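Local coordinates for protein Xaa-Pro dipeptidase (Pyrococcus horikoshii, PDB 1WY2) that probably splits dipeptides that carry proline in the C-terminal position, as a homodimeric metalloprotease of the M24B family with two metal ions per subunit, at residues G206-G214 and I324-T332; K238-K249 and L343-I351. All coordinates share one frame; numbering follows the deposited sequence.

Contact 1: G206-G214 and I324-T332; sequences GDLVVIDLG and IGGVRIEDT. With ZN (zinc ion), chain D; ZN (zinc ion), chain E.
L208 opens the contact by laying CD1 against the backbone of G325 and G326, while its CD2 meets CG2 of V327 at 3.9 Å, the side chains crossing at about a right angle. The short strand axes, 208-213 and 325-328, run in the same general sense, 41° apart, and come within 6.9 Å. V210 divides its branches: CG2 lies 3.6 Å from the carbonyl O of G326, a buried oxygen with no polar partner, and CG1, anti to the backbone N (chi1 177°), sits over one face of the R328 guanidinium. R328 approaches D212 side-on, NE and NH2 both donating to one oxygen: NH2 meets the anti lone pair of D212 OD2 at 2.9 Å, while NE comes from above the carboxylate plane. D212 OD1 binds one zinc at 2.0 Å, OD2 only distantly at 2.7 Å, and E330 OE1 binds the same ion at 2.0 Å. OE2 of E330 reaches the second zinc at 2.1 Å, bridging the pair. D223, H287 and E316 supply the other protein ligands, and T225 hydrogen-bonds E330 OE1. The chemistry implies a second-shell arginine that fixes one carboxylate ligand, D212, and whose positive charge probably offsets part of the negative charge gathered there.

Contact 2: K238-K249 and L343-I351; sequences KEIYEIVLEAQK and LTKTERELI
The last residues of segment 343-351, R348 to I351, run beside helix 238-249 in the opposite sense, the CA atoms of L245 and E349 lying 7.4 Å apart and those of K238 and I351 7.6 Å. Y241 carries one end of the contact. Its CG is roughly anti to the backbone N (chi1 156°), which carries the ring toward the chain terminus, and I351 CG1 packs over one ring face as a CH-pi contact, 3.5 Å from the centroid and offset toward the rim. CD1 of I351 continues along the same ring to CG, at 3.6 Å. An alanine in place of Y241 would remove the ring and is likely to leave a gap beneath I351, with the last residue freer to move. K238 NZ stands 4.1 Å from I351 OXT, too far for a salt bridge but near enough for a loose attraction between the two charges. One turn on from Y241, L245 rests its two methyls on the tail: CD2 on CG of E349 at 3.5 Å, CD1 on CB of R348. The main chain bends here in an inverse gamma turn centred on E349, whose N donates to OE1 of E347. At the far end R348 NH1 donates to Q248 OE1 at 2.9 Å, with an N-H...O angle of 152°. The donor lies in the carbonyl plane on a lone pair, although amide and guanidinium planes stand 86° apart. CG of K249 lies over the rim of one guanidinium face, and Q248 NE2 is held by D331. Helix 235-254, part of the pita-bread fold of M24 peptidases, also packs on strands 312-321 and 325-336, V244 on I319 and I329; R348 touches I329 as well, while L350 meets helix 130-153.

In the fold
Both contacts belong to the metallopeptidase domain, whose pita-bread fold is characteristic of the M24 family, and their centres lie about 10 Å apart. Contact 1 is wholly buried and joins strands of two different sheets; contact 2 is only partly buried and sets the C-terminal tail on a helix. Their chemistry follows: metal coordination and a charged pair inside, apolar packing and a bond from a charged guanidinium to a neutral amide nearer the surface. Strand 325-336 connects them. One part of it reaches the zinc ions, while D331 accepts from T344 and Q248, and T332 pairs through its backbone with L343. Helix 235-254 also serves both, packing I240 and V244 on V327.

Contact 1: G206-G214 and I324-T332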
ATOM      1  N   GLY A 206      23.409  21.477  12.603  1.00 25.81           N
ATOM      2  CA  GLY A 206      23.034  21.322  13.998  1.00 25.41           C
ATOM      3  C   GLY A 206      21.790  20.460  14.140  1.00 24.17           C
ATOM      4  O   GLY A 206      21.348  20.159  15.245  1.00 24.09           O
ATOM      5  N   ASP A 207      21.227  20.062  13.005  1.00 23.46           N
ATOM      6  CA  ASP A 207      20.022  19.234  12.975  1.00 23.31           C
ATOM      7  C   ASP A 207      20.264  17.764  13.285  1.00 21.47           C
ATOM      8  O   ASP A 207      21.235  17.176  12.812  1.00 21.83           O
ATOM      9  CB  ASP A 207      19.382  19.272  11.581  1.00 24.78           C
ATOM     10  CG  ASP A 207      18.377  20.385  11.410  1.00 26.68           C
ATOM     11  OD1 ASP A 207      18.224  21.220  12.327  1.00 26.95           O
ATOM     12  OD2 ASP A 207      17.734  20.416  10.334  1.00 27.15           O
ATOM     13  N   LEU A 208      19.379  17.177  14.084  1.00 20.35           N
ATOM     14  CA  LEU A 208      19.431  15.742  14.332  1.00 18.97           C
ATOM     15  C   LEU A 208      18.659  15.272  13.102  1.00 18.36           C
ATOM     16  O   LEU A 208      17.692  15.924  12.702  1.00 18.61           O
ATOM     17  CB  LEU A 208      18.632  15.356  15.581  1.00 18.61           C
ATOM     18  CG  LEU A 208      19.372  15.217  16.912  1.00 19.35           C
ATOM     19  CD1 LEU A 208      18.368  15.158  18.047  1.00 18.49           C
ATOM     20  CD2 LEU A 208      20.238  13.960  16.890  1.00 18.10           C
ATOM     21  N   VAL A 209      19.079  14.175  12.485  1.00 16.97           N
ATOM     22  CA  VAL A 209      18.369  13.672  11.314  1.00 16.76           C
ATOM     23  C   VAL A 209      18.153  12.175  11.465  1.00 17.59           C
ATOM     24  O   VAL A 209      19.113  11.406  11.564  1.00 18.11           O
ATOM     25  CB  VAL A 209      19.151  13.925  10.003  1.00 18.05           C
ATOM     26  CG1 VAL A 209      18.280  13.548   8.799  1.00 17.78           C
ATOM     27  CG2 VAL A 209      19.577  15.388   9.916  1.00 18.39           C
ATOM     28  N   VAL A 210      16.888  11.773  11.509  1.00 16.71           N
ATOM     29  CA  VAL A 210      16.539  10.365  11.632  1.00 16.36           C
ATOM     30  C   VAL A 210      16.316   9.837  10.218  1.00 16.51           C
ATOM     31  O   VAL A 210      15.566  10.430   9.439  1.00 18.07           O
ATOM     32  CB  VAL A 210      15.249  10.177  12.471  1.00 16.63           C
ATOM     33  CG1 VAL A 210      14.865   8.696  12.529  1.00 17.11           C
ATOM     34  CG2 VAL A 210      15.463  10.716  13.878  1.00 18.16           C
ATOM     35  N   ILE A 211      16.986   8.734   9.897  1.00 15.32           N
ATOM     36  CA  ILE A 211      16.896   8.102   8.582  1.00 16.20           C
ATOM     37  C   ILE A 211      16.345   6.691   8.771  1.00 15.62           C
ATOM     38  O   ILE A 211      17.046   5.808   9.260  1.00 15.81           O
ATOM     39  CB  ILE A 211      18.295   8.010   7.930  1.00 16.80           C
ATOM     40  CG1 ILE A 211      18.943   9.400   7.899  1.00 18.08           C
ATOM     41  CG2 ILE A 211      18.184   7.442   6.517  1.00 18.16           C
ATOM     42  CD1 ILE A 211      20.447   9.370   7.674  1.00 19.39           C
ATOM     43  N   ASP A 212      15.087   6.487   8.390  1.00 16.16           N
ATOM     44  CA  ASP A 212      14.428   5.188   8.527  1.00 15.23           C
ATOM     45  C   ASP A 212      13.969   4.778   7.128  1.00 15.52           C
ATOM     46  O   ASP A 212      13.138   5.447   6.514  1.00 15.67           O
ATOM     47  CB  ASP A 212      13.224   5.318   9.472  1.00 15.48           C
ATOM     48  CG  ASP A 212      12.672   3.976   9.934  1.00 15.58           C
ATOM     49  OD1 ASP A 212      12.906   2.946   9.265  1.00 15.23           O
ATOM     50  OD2 ASP A 212      11.978   3.961  10.972  1.00 17.88           O
ATOM     51  N   LEU A 213      14.518   3.681   6.624  1.00 13.93           N
ATOM     52  CA  LEU A 213      14.178   3.223   5.286  1.00 14.63           C
ATOM     53  C   LEU A 213      14.296   1.713   5.184  1.00 14.12           C
ATOM     54  O   LEU A 213      14.749   1.042   6.116  1.00 14.19           O
ATOM     55  CB  LEU A 213      15.105   3.902   4.261  1.00 14.12           C
ATOM     56  CG  LEU A 213      16.619   3.706   4.425  1.00 16.53           C
ATOM     57  CD1 LEU A 213      17.036   2.368   3.832  1.00 17.11           C
ATOM     58  CD2 LEU A 213      17.371   4.838   3.727  1.00 17.49           C
ATOM     59  N   GLY A 214      13.881   1.175   4.046  1.00 14.84           N
ATOM     60  CA  GLY A 214      13.963  -0.259   3.858  1.00 15.19           C
ATOM     61  C   GLY A 214      13.750  -0.606   2.402  1.00 15.62           C
ATOM     62  O   GLY A 214      13.203   0.188   1.641  1.00 16.08           O
ATOM     63  N   ILE A 324      11.308  19.561  19.413  1.00 19.84           N
ATOM     64  CA  ILE A 324      12.737  19.800  19.597  1.00 19.06           C
ATOM     65  C   ILE A 324      13.593  18.841  18.766  1.00 19.47           C
ATOM     66  O   ILE A 324      14.416  19.243  17.955  1.00 21.35           O
ATOM     67  CB  ILE A 324      13.062  19.635  21.082  1.00 20.18           C
ATOM     68  CG1 ILE A 324      12.382  20.736  21.899  1.00 21.13           C
ATOM     69  CG2 ILE A 324      14.580  19.756  21.299  1.00 18.30           C
ATOM     70  CD1 ILE A 324      12.507  20.502  23.406  1.00 21.58           C
ATOM     71  N   GLY A 325      13.374  17.543  18.947  1.00 19.07           N
ATOM     72  CA  GLY A 325      14.140  16.572  18.188  1.00 18.38           C
ATOM     73  C   GLY A 325      13.983  15.169  18.732  1.00 18.29           C
ATOM     74  O   GLY A 325      13.389  14.963  19.792  1.00 18.25           O
ATOM     75  N   GLY A 326      14.527  14.198  18.012  1.00 17.27           N
ATOM     76  CA  GLY A 326      14.415  12.822  18.456  1.00 15.78           C
ATOM     77  C   GLY A 326      15.529  11.953  17.915  1.00 16.48           C
ATOM     78  O   GLY A 326      16.261  12.349  17.009  1.00 16.57           O
ATOM     79  N   VAL A 327      15.658  10.761  18.487  1.00 14.88           N
ATOM     80  CA  VAL A 327      16.686   9.815  18.069  1.00 15.34           C
ATOM     81  C   VAL A 327      16.122   8.402  18.028  1.00 14.52           C
ATOM     82  O   VAL A 327      15.429   7.985  18.948  1.00 15.68           O
ATOM     83  CB  VAL A 327      17.879   9.801  19.056  1.00 16.47           C
ATOM     84  CG1 VAL A 327      18.875   8.713  18.654  1.00 16.40           C
ATOM     85  CG2 VAL A 327      18.565  11.163  19.076  1.00 14.87           C
ATOM     86  N   ARG A 328      16.409   7.681  16.947  1.00 14.99           N
ATOM     87  CA  ARG A 328      15.996   6.290  16.820  1.00 15.49           C
ATOM     88  C   ARG A 328      17.117   5.515  16.140  1.00 15.33           C
ATOM     89  O   ARG A 328      17.735   5.995  15.189  1.00 15.89           O
ATOM     90  CB  ARG A 328      14.702   6.127  16.001  1.00 14.32           C
ATOM     91  CG  ARG A 328      14.319   4.642  15.808  1.00 15.00           C
ATOM     92  CD  ARG A 328      12.875   4.419  15.324  1.00 15.79           C
ATOM     93  NE  ARG A 328      12.606   4.928  13.980  1.00 16.62           N
ATOM     94  CZ  ARG A 328      12.046   6.106  13.715  1.00 17.03           C
ATOM     95  NH1 ARG A 328      11.694   6.917  14.702  1.00 17.37           N
ATOM     96  NH2 ARG A 328      11.807   6.464  12.458  1.00 16.79           N
ATOM     97  N   ILE A 329      17.399   4.327  16.661  1.00 15.27           N
ATOM     98  CA  ILE A 329      18.422   3.455  16.095  1.00 14.94           C
ATOM     99  C   ILE A 329      17.737   2.106  15.946  1.00 14.96           C
ATOM    100  O   ILE A 329      17.267   1.531  16.926  1.00 15.45           O
ATOM    101  CB  ILE A 329      19.645   3.353  17.025  1.00 15.41           C
ATOM    102  CG1 ILE A 329      20.265   4.744  17.195  1.00 16.56           C
ATOM    103  CG2 ILE A 329      20.663   2.381  16.437  1.00 16.97           C
ATOM    104  CD1 ILE A 329      21.407   4.807  18.197  1.00 17.49           C
ATOM    105  N   GLU A 330      17.668   1.620  14.711  1.00 15.18           N
ATOM    106  CA  GLU A 330      16.981   0.372  14.404  1.00 15.19           C
ATOM    107  C   GLU A 330      17.766  -0.611  13.547  1.00 15.25           C
ATOM    108  O   GLU A 330      18.387  -0.227  12.555  1.00 14.53           O
ATOM    109  CB  GLU A 330      15.657   0.691  13.694  1.00 15.68           C
ATOM    110  CG  GLU A 330      15.027  -0.495  12.969  1.00 15.77           C
ATOM    111  CD  GLU A 330      13.745  -0.139  12.245  1.00 18.00           C
ATOM    112  OE1 GLU A 330      13.666   0.971  11.678  1.00 16.74           O
ATOM    113  OE2 GLU A 330      12.826  -0.982  12.230  1.00 18.72           O
ATOM    114  N   ASP A 331      17.724  -1.880  13.943  1.00 15.65           N
ATOM    115  CA  ASP A 331      18.373  -2.962  13.199  1.00 15.13           C
ATOM    116  C   ASP A 331      17.336  -4.046  12.949  1.00 15.48           C
ATOM    117  O   ASP A 331      16.382  -4.182  13.711  1.00 15.21           O
ATOM    118  CB  ASP A 331      19.496  -3.633  14.008  1.00 16.52           C
ATOM    119  CG  ASP A 331      20.813  -2.895  13.935  1.00 17.48           C
ATOM    120  OD1 ASP A 331      21.200  -2.468  12.829  1.00 17.78           O
ATOM    121  OD2 ASP A 331      21.471  -2.770  14.992  1.00 18.21           O
ATOM    122  N   THR A 332      17.522  -4.805  11.875  1.00 16.28           N
ATOM    123  CA  THR A 332      16.661  -5.950  11.606  1.00 15.17           C
ATOM    124  C   THR A 332      17.590  -7.063  12.072  1.00 16.18           C
ATOM    125  O   THR A 332      18.763  -7.080  11.692  1.00 16.93           O
ATOM    126  CB  THR A 332      16.364  -6.132  10.109  1.00 17.08           C
ATOM    127  OG1 THR A 332      15.478  -5.097   9.670  1.00 13.80           O
ATOM    128  CG2 THR A 332      15.703  -7.489   9.855  1.00 14.74           C
TER
HETATM  129 ZN    ZN D 405      12.247   1.384  10.343  1.00 17.25          ZN
HETATM  130 ZN    ZN E 406      10.765  -0.900  11.936  1.00 18.14          ZN

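Contact 2: K238-K249 and L343-I351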
ATOM      1  N   LYS A 238      23.451  14.830  22.369  1.00 22.43           N
ATOM      2  CA  LYS A 238      24.349  13.726  22.670  1.00 23.83           C
ATOM      3  C   LYS A 238      23.776  12.851  23.778  1.00 23.75           C
ATOM      4  O   LYS A 238      23.901  11.628  23.740  1.00 24.17           O
ATOM      5  CB  LYS A 238      25.722  14.265  23.086  1.00 27.12           C
ATOM      6  CG  LYS A 238      26.696  13.189  23.533  1.00 32.72           C
ATOM      7  CD  LYS A 238      28.110  13.732  23.666  1.00 38.12           C
ATOM      8  CE  LYS A 238      28.692  14.088  22.305  1.00 40.57           C
ATOM      9  NZ  LYS A 238      28.698  12.908  21.386  1.00 44.32           N
ATOM     10  N   GLU A 239      23.139  13.483  24.759  1.00 22.05           N
ATOM     11  CA  GLU A 239      22.554  12.754  25.878  1.00 23.45           C
ATOM     12  C   GLU A 239      21.500  11.741  25.442  1.00 22.67           C
ATOM     13  O   GLU A 239      21.616  10.549  25.735  1.00 22.37           O
ATOM     14  CB  GLU A 239      21.927  13.725  26.878  1.00 24.91           C
ATOM     15  CG  GLU A 239      21.303  13.038  28.083  1.00 31.84           C
ATOM     16  CD  GLU A 239      20.771  14.024  29.101  1.00 35.49           C
ATOM     17  OE1 GLU A 239      21.558  14.883  29.553  1.00 39.96           O
ATOM     18  OE2 GLU A 239      19.575  13.939  29.450  1.00 35.72           O
ATOM     19  N   ILE A 240      20.468  12.206  24.747  1.00 22.11           N
ATOM     20  CA  ILE A 240      19.419  11.290  24.311  1.00 20.95           C
ATOM     21  C   ILE A 240      19.964  10.241  23.349  1.00 20.66           C
ATOM     22  O   ILE A 240      19.549   9.087  23.382  1.00 20.49           O
ATOM     23  CB  ILE A 240      18.232  12.044  23.668  1.00 23.78           C
ATOM     24  CG1 ILE A 240      18.710  12.901  22.497  1.00 26.85           C
ATOM     25  CG2 ILE A 240      17.551  12.914  24.719  1.00 23.43           C
ATOM     26  CD1 ILE A 240      17.578  13.570  21.736  1.00 30.09           C
ATOM     27  N   TYR A 241      20.907  10.636  22.500  1.00 19.51           N
ATOM     28  CA  TYR A 241      21.513   9.701  21.555  1.00 21.17           C
ATOM     29  C   TYR A 241      22.211   8.551  22.291  1.00 21.03           C
ATOM     30  O   TYR A 241      22.018   7.381  21.957  1.00 19.57           O
ATOM     31  CB  TYR A 241      22.523  10.436  20.668  1.00 21.71           C
ATOM     32  CG  TYR A 241      23.599   9.547  20.083  1.00 26.76           C
ATOM     33  CD1 TYR A 241      23.314   8.638  19.069  1.00 29.13           C
ATOM     34  CD2 TYR A 241      24.907   9.608  20.566  1.00 29.09           C
ATOM     35  CE1 TYR A 241      24.306   7.807  18.545  1.00 29.49           C
ATOM     36  CE2 TYR A 241      25.905   8.787  20.053  1.00 32.85           C
ATOM     37  CZ  TYR A 241      25.599   7.890  19.044  1.00 32.99           C
ATOM     38  OH  TYR A 241      26.593   7.085  18.540  1.00 34.89           O
ATOM     39  N   GLU A 242      23.018   8.887  23.293  1.00 19.33           N
ATOM     40  CA  GLU A 242      23.746   7.872  24.050  1.00 20.21           C
ATOM     41  C   GLU A 242      22.796   6.913  24.756  1.00 19.28           C
ATOM     42  O   GLU A 242      23.085   5.722  24.886  1.00 18.53           O
ATOM     43  CB  GLU A 242      24.679   8.535  25.074  1.00 23.68           C
ATOM     44  CG  GLU A 242      25.719   9.454  24.443  1.00 30.28           C
ATOM     45  CD  GLU A 242      26.655  10.088  25.461  1.00 33.67           C
ATOM     46  OE1 GLU A 242      26.175  10.534  26.526  1.00 36.74           O
ATOM     47  OE2 GLU A 242      27.872  10.153  25.186  1.00 37.41           O
ATOM     48  N   ILE A 243      21.664   7.437  25.215  1.00 18.05           N
ATOM     49  CA  ILE A 243      20.665   6.619  25.901  1.00 17.46           C
ATOM     50  C   ILE A 243      20.001   5.631  24.937  1.00 17.52           C
ATOM     51  O   ILE A 243      19.844   4.452  25.254  1.00 17.11           O
ATOM     52  CB  ILE A 243      19.592   7.512  26.558  1.00 17.35           C
ATOM     53  CG1 ILE A 243      20.239   8.361  27.659  1.00 19.10           C
ATOM     54  CG2 ILE A 243      18.463   6.654  27.128  1.00 18.84           C
ATOM     55  CD1 ILE A 243      19.307   9.386  28.280  1.00 19.46           C
ATOM     56  N   VAL A 244      19.605   6.110  23.765  1.00 17.06           N
ATOM     57  CA  VAL A 244      18.975   5.231  22.784  1.00 16.89           C
ATOM     58  C   VAL A 244      19.978   4.170  22.319  1.00 17.23           C
ATOM     59  O   VAL A 244      19.630   3.002  22.168  1.00 18.01           O
ATOM     60  CB  VAL A 244      18.459   6.026  21.564  1.00 17.22           C
ATOM     61  CG1 VAL A 244      17.954   5.068  20.487  1.00 17.70           C
ATOM     62  CG2 VAL A 244      17.326   6.955  21.998  1.00 16.87           C
ATOM     63  N   LEU A 245      21.227   4.580  22.107  1.00 18.36           N
ATOM     64  CA  LEU A 245      22.269   3.652  21.674  1.00 18.94           C
ATOM     65  C   LEU A 245      22.476   2.556  22.715  1.00 19.11           C
ATOM     66  O   LEU A 245      22.608   1.378  22.381  1.00 18.83           O
ATOM     67  CB  LEU A 245      23.589   4.400  21.458  1.00 21.02           C
ATOM     68  CG  LEU A 245      24.784   3.549  21.015  1.00 21.98           C
ATOM     69  CD1 LEU A 245      24.514   2.962  19.631  1.00 23.61           C
ATOM     70  CD2 LEU A 245      26.038   4.405  20.994  1.00 24.23           C
ATOM     71  N   GLU A 246      22.507   2.950  23.983  1.00 19.96           N
ATOM     72  CA  GLU A 246      22.703   1.994  25.067  1.00 20.03           C
ATOM     73  C   GLU A 246      21.551   0.993  25.120  1.00 19.51           C
ATOM     74  O   GLU A 246      21.764  -0.213  25.249  1.00 19.95           O
ATOM     75  CB  GLU A 246      22.794   2.729  26.401  1.00 21.70           C
ATOM     76  CG  GLU A 246      23.064   1.821  27.590  1.00 23.71           C
ATOM     77  CD  GLU A 246      22.884   2.538  28.913  1.00 26.95           C
ATOM     78  OE1 GLU A 246      23.028   3.780  28.943  1.00 27.57           O
ATOM     79  OE2 GLU A 246      22.609   1.860  29.927  1.00 27.36           O
ATOM     80  N   ALA A 247      20.329   1.506  25.024  1.00 17.76           N
ATOM     81  CA  ALA A 247      19.138   0.666  25.066  1.00 17.68           C
ATOM     82  C   ALA A 247      19.076  -0.283  23.871  1.00 17.88           C
ATOM     83  O   ALA A 247      18.737  -1.455  24.023  1.00 18.63           O
ATOM     84  CB  ALA A 247      17.885   1.542  25.102  1.00 17.32           C
ATOM     85  N   GLN A 248      19.406   0.219  22.685  1.00 17.90           N
ATOM     86  CA  GLN A 248      19.363  -0.610  21.485  1.00 17.42           C
ATOM     87  C   GLN A 248      20.405  -1.724  21.575  1.00 17.67           C
ATOM     88  O   GLN A 248      20.110  -2.885  21.295  1.00 16.19           O
ATOM     89  CB  GLN A 248      19.606   0.254  20.239  1.00 18.34           C
ATOM     90  CG  GLN A 248      19.090  -0.343  18.920  1.00 17.43           C
ATOM     91  CD  GLN A 248      20.120  -1.194  18.199  1.00 18.53           C
ATOM     92  OE1 GLN A 248      21.279  -1.256  18.594  1.00 19.26           O
ATOM     93  NE2 GLN A 248      19.698  -1.842  17.121  1.00 18.20           N
ATOM     94  N   LYS A 249      21.622  -1.371  21.976  1.00 17.96           N
ATOM     95  CA  LYS A 249      22.686  -2.363  22.093  1.00 20.27           C
ATOM     96  C   LYS A 249      22.338  -3.449  23.104  1.00 20.12           C
ATOM     97  O   LYS A 249      22.540  -4.637  22.844  1.00 21.30           O
ATOM     98  CB  LYS A 249      24.000  -1.692  22.498  1.00 23.33           C
ATOM     99  CG  LYS A 249      24.684  -0.937  21.374  1.00 28.74           C
ATOM    100  CD  LYS A 249      25.982  -0.302  21.857  1.00 31.63           C
ATOM    101  CE  LYS A 249      26.939  -1.351  22.412  1.00 34.70           C
ATOM    102  NZ  LYS A 249      28.165  -0.734  22.994  1.00 39.44           N
ATOM    103  N   LEU A 343      21.238  -8.359  10.850  1.00 17.23           N
ATOM    104  CA  LEU A 343      21.175  -8.476   9.394  1.00 17.51           C
ATOM    105  C   LEU A 343      21.546  -7.139   8.762  1.00 18.26           C
ATOM    106  O   LEU A 343      22.131  -7.097   7.680  1.00 17.28           O
ATOM    107  CB  LEU A 343      19.783  -8.940   8.953  1.00 17.74           C
ATOM    108  CG  LEU A 343      19.354 -10.284   9.560  1.00 18.51           C
ATOM    109  CD1 LEU A 343      18.007 -10.695   8.979  1.00 20.34           C
ATOM    110  CD2 LEU A 343      20.401 -11.359   9.263  1.00 20.35           C
ATOM    111  N   THR A 344      21.190  -6.047   9.438  1.00 17.57           N
ATOM    112  CA  THR A 344      21.569  -4.714   8.986  1.00 18.03           C
ATOM    113  C   THR A 344      22.890  -4.510   9.723  1.00 19.43           C
ATOM    114  O   THR A 344      22.966  -4.727  10.933  1.00 21.14           O
ATOM    115  CB  THR A 344      20.528  -3.649   9.391  1.00 17.97           C
ATOM    116  OG1 THR A 344      20.123  -3.853  10.750  1.00 18.21           O
ATOM    117  CG2 THR A 344      19.320  -3.730   8.477  1.00 18.45           C
ATOM    118  N   LYS A 345      23.928  -4.102   9.003  1.00 18.56           N
ATOM    119  CA  LYS A 345      25.252  -3.976   9.611  1.00 20.87           C
ATOM    120  C   LYS A 345      25.881  -2.589   9.697  1.00 20.79           C
ATOM    121  O   LYS A 345      27.008  -2.451  10.173  1.00 21.59           O
ATOM    122  CB  LYS A 345      26.204  -4.922   8.874  1.00 23.10           C
ATOM    123  CG  LYS A 345      25.657  -6.342   8.759  1.00 26.98           C
ATOM    124  CD  LYS A 345      26.456  -7.195   7.787  1.00 28.70           C
ATOM    125  CE  LYS A 345      25.801  -8.560   7.599  1.00 31.32           C
ATOM    126  NZ  LYS A 345      26.544  -9.402   6.612  1.00 34.35           N
ATOM    127  N   THR A 346      25.172  -1.566   9.243  1.00 20.59           N
ATOM    128  CA  THR A 346      25.703  -0.207   9.288  1.00 20.70           C
ATOM    129  C   THR A 346      26.077   0.198  10.710  1.00 20.49           C
ATOM    130  O   THR A 346      25.392  -0.162  11.667  1.00 19.67           O
ATOM    131  CB  THR A 346      24.678   0.806   8.743  1.00 21.22           C
ATOM    132  OG1 THR A 346      24.440   0.543   7.356  1.00 21.58           O
ATOM    133  CG2 THR A 346      25.195   2.229   8.902  1.00 22.82           C
ATOM    134  N   GLU A 347      27.169   0.949  10.847  1.00 20.65           N
ATOM    135  CA  GLU A 347      27.615   1.410  12.162  1.00 21.96           C
ATOM    136  C   GLU A 347      26.479   2.143  12.869  1.00 21.77           C
ATOM    137  O   GLU A 347      25.717   2.875  12.241  1.00 21.18           O
ATOM    138  CB  GLU A 347      28.819   2.347  12.014  1.00 23.61           C
ATOM    139  CG  GLU A 347      29.248   3.029  13.306  1.00 28.04           C
ATOM    140  CD  GLU A 347      29.721   2.051  14.366  1.00 30.91           C
ATOM    141  OE1 GLU A 347      29.240   2.141  15.515  1.00 32.99           O
ATOM    142  OE2 GLU A 347      30.578   1.195  14.052  1.00 34.10           O
ATOM    143  N   ARG A 348      26.381   1.955  14.180  1.00 21.68           N
ATOM    144  CA  ARG A 348      25.329   2.592  14.960  1.00 23.39           C
ATOM    145  C   ARG A 348      25.782   3.863  15.671  1.00 24.70           C
ATOM    146  O   ARG A 348      24.992   4.785  15.869  1.00 23.83           O
ATOM    147  CB  ARG A 348      24.766   1.598  15.976  1.00 22.57           C
ATOM    148  CG  ARG A 348      23.921   0.506  15.344  1.00 19.90           C
ATOM    149  CD  ARG A 348      23.605  -0.596  16.334  1.00 20.88           C
ATOM    150  NE  ARG A 348      24.761  -1.459  16.579  1.00 20.39           N
ATOM    151  CZ  ARG A 348      24.737  -2.520  17.377  1.00 20.71           C
ATOM    152  NH1 ARG A 348      23.617  -2.849  18.013  1.00 19.67           N
ATOM    153  NH2 ARG A 348      25.824  -3.269  17.524  1.00 20.21           N
ATOM    154  N   GLU A 349      27.053   3.907  16.055  1.00 26.55           N
ATOM    155  CA  GLU A 349      27.594   5.076  16.738  1.00 29.30           C
ATOM    156  C   GLU A 349      28.027   6.085  15.681  1.00 29.65           C
ATOM    157  O   GLU A 349      29.198   6.132  15.296  1.00 30.63           O
ATOM    158  CB  GLU A 349      28.787   4.663  17.607  1.00 33.06           C
ATOM    159  CG  GLU A 349      28.464   3.533  18.578  1.00 39.14           C
ATOM    160  CD  GLU A 349      29.649   3.135  19.441  1.00 43.37           C
ATOM    161  OE1 GLU A 349      30.683   2.708  18.881  1.00 46.68           O
ATOM    162  OE2 GLU A 349      29.544   3.245  20.681  1.00 45.64           O
ATOM    163  N   LEU A 350      27.077   6.896  15.219  1.00 27.66           N
ATOM    164  CA  LEU A 350      27.354   7.875  14.178  1.00 29.09           C
ATOM    165  C   LEU A 350      27.509   9.332  14.620  1.00 30.92           C
ATOM    166  O   LEU A 350      27.694  10.217  13.782  1.00 30.50           O
ATOM    167  CB  LEU A 350      26.282   7.773  13.089  1.00 28.13           C
ATOM    168  CG  LEU A 350      26.175   6.388  12.438  1.00 28.78           C
ATOM    169  CD1 LEU A 350      25.054   6.386  11.410  1.00 28.64           C
ATOM    170  CD2 LEU A 350      27.498   6.021  11.780  1.00 28.37           C
ATOM    171  N   ILE A 351      27.434   9.592  15.921  1.00 33.49           N
ATOM    172  CA  ILE A 351      27.609  10.956  16.410  1.00 36.74           C
ATOM    173  C   ILE A 351      28.528  10.963  17.631  1.00 38.16           C
ATOM    174  O   ILE A 351      29.378  11.875  17.723  1.00 39.75           O
ATOM    175  CB  ILE A 351      26.251  11.645  16.767  1.00 36.66           C
ATOM    176  CG1 ILE A 351      26.056  11.695  18.282  1.00 37.93           C
ATOM    177  CG2 ILE A 351      25.095  10.909  16.104  1.00 37.68           C
ATOM    178  CD1 ILE A 351      24.897  12.559  18.720  1.00 38.57           C
ATOM    179  OXT ILE A 351      28.384  10.059  18.482  1.00 39.80           O
TER
HETATM  180  O   HOH W   1      29.235   6.481  20.543  1.00 48.38           O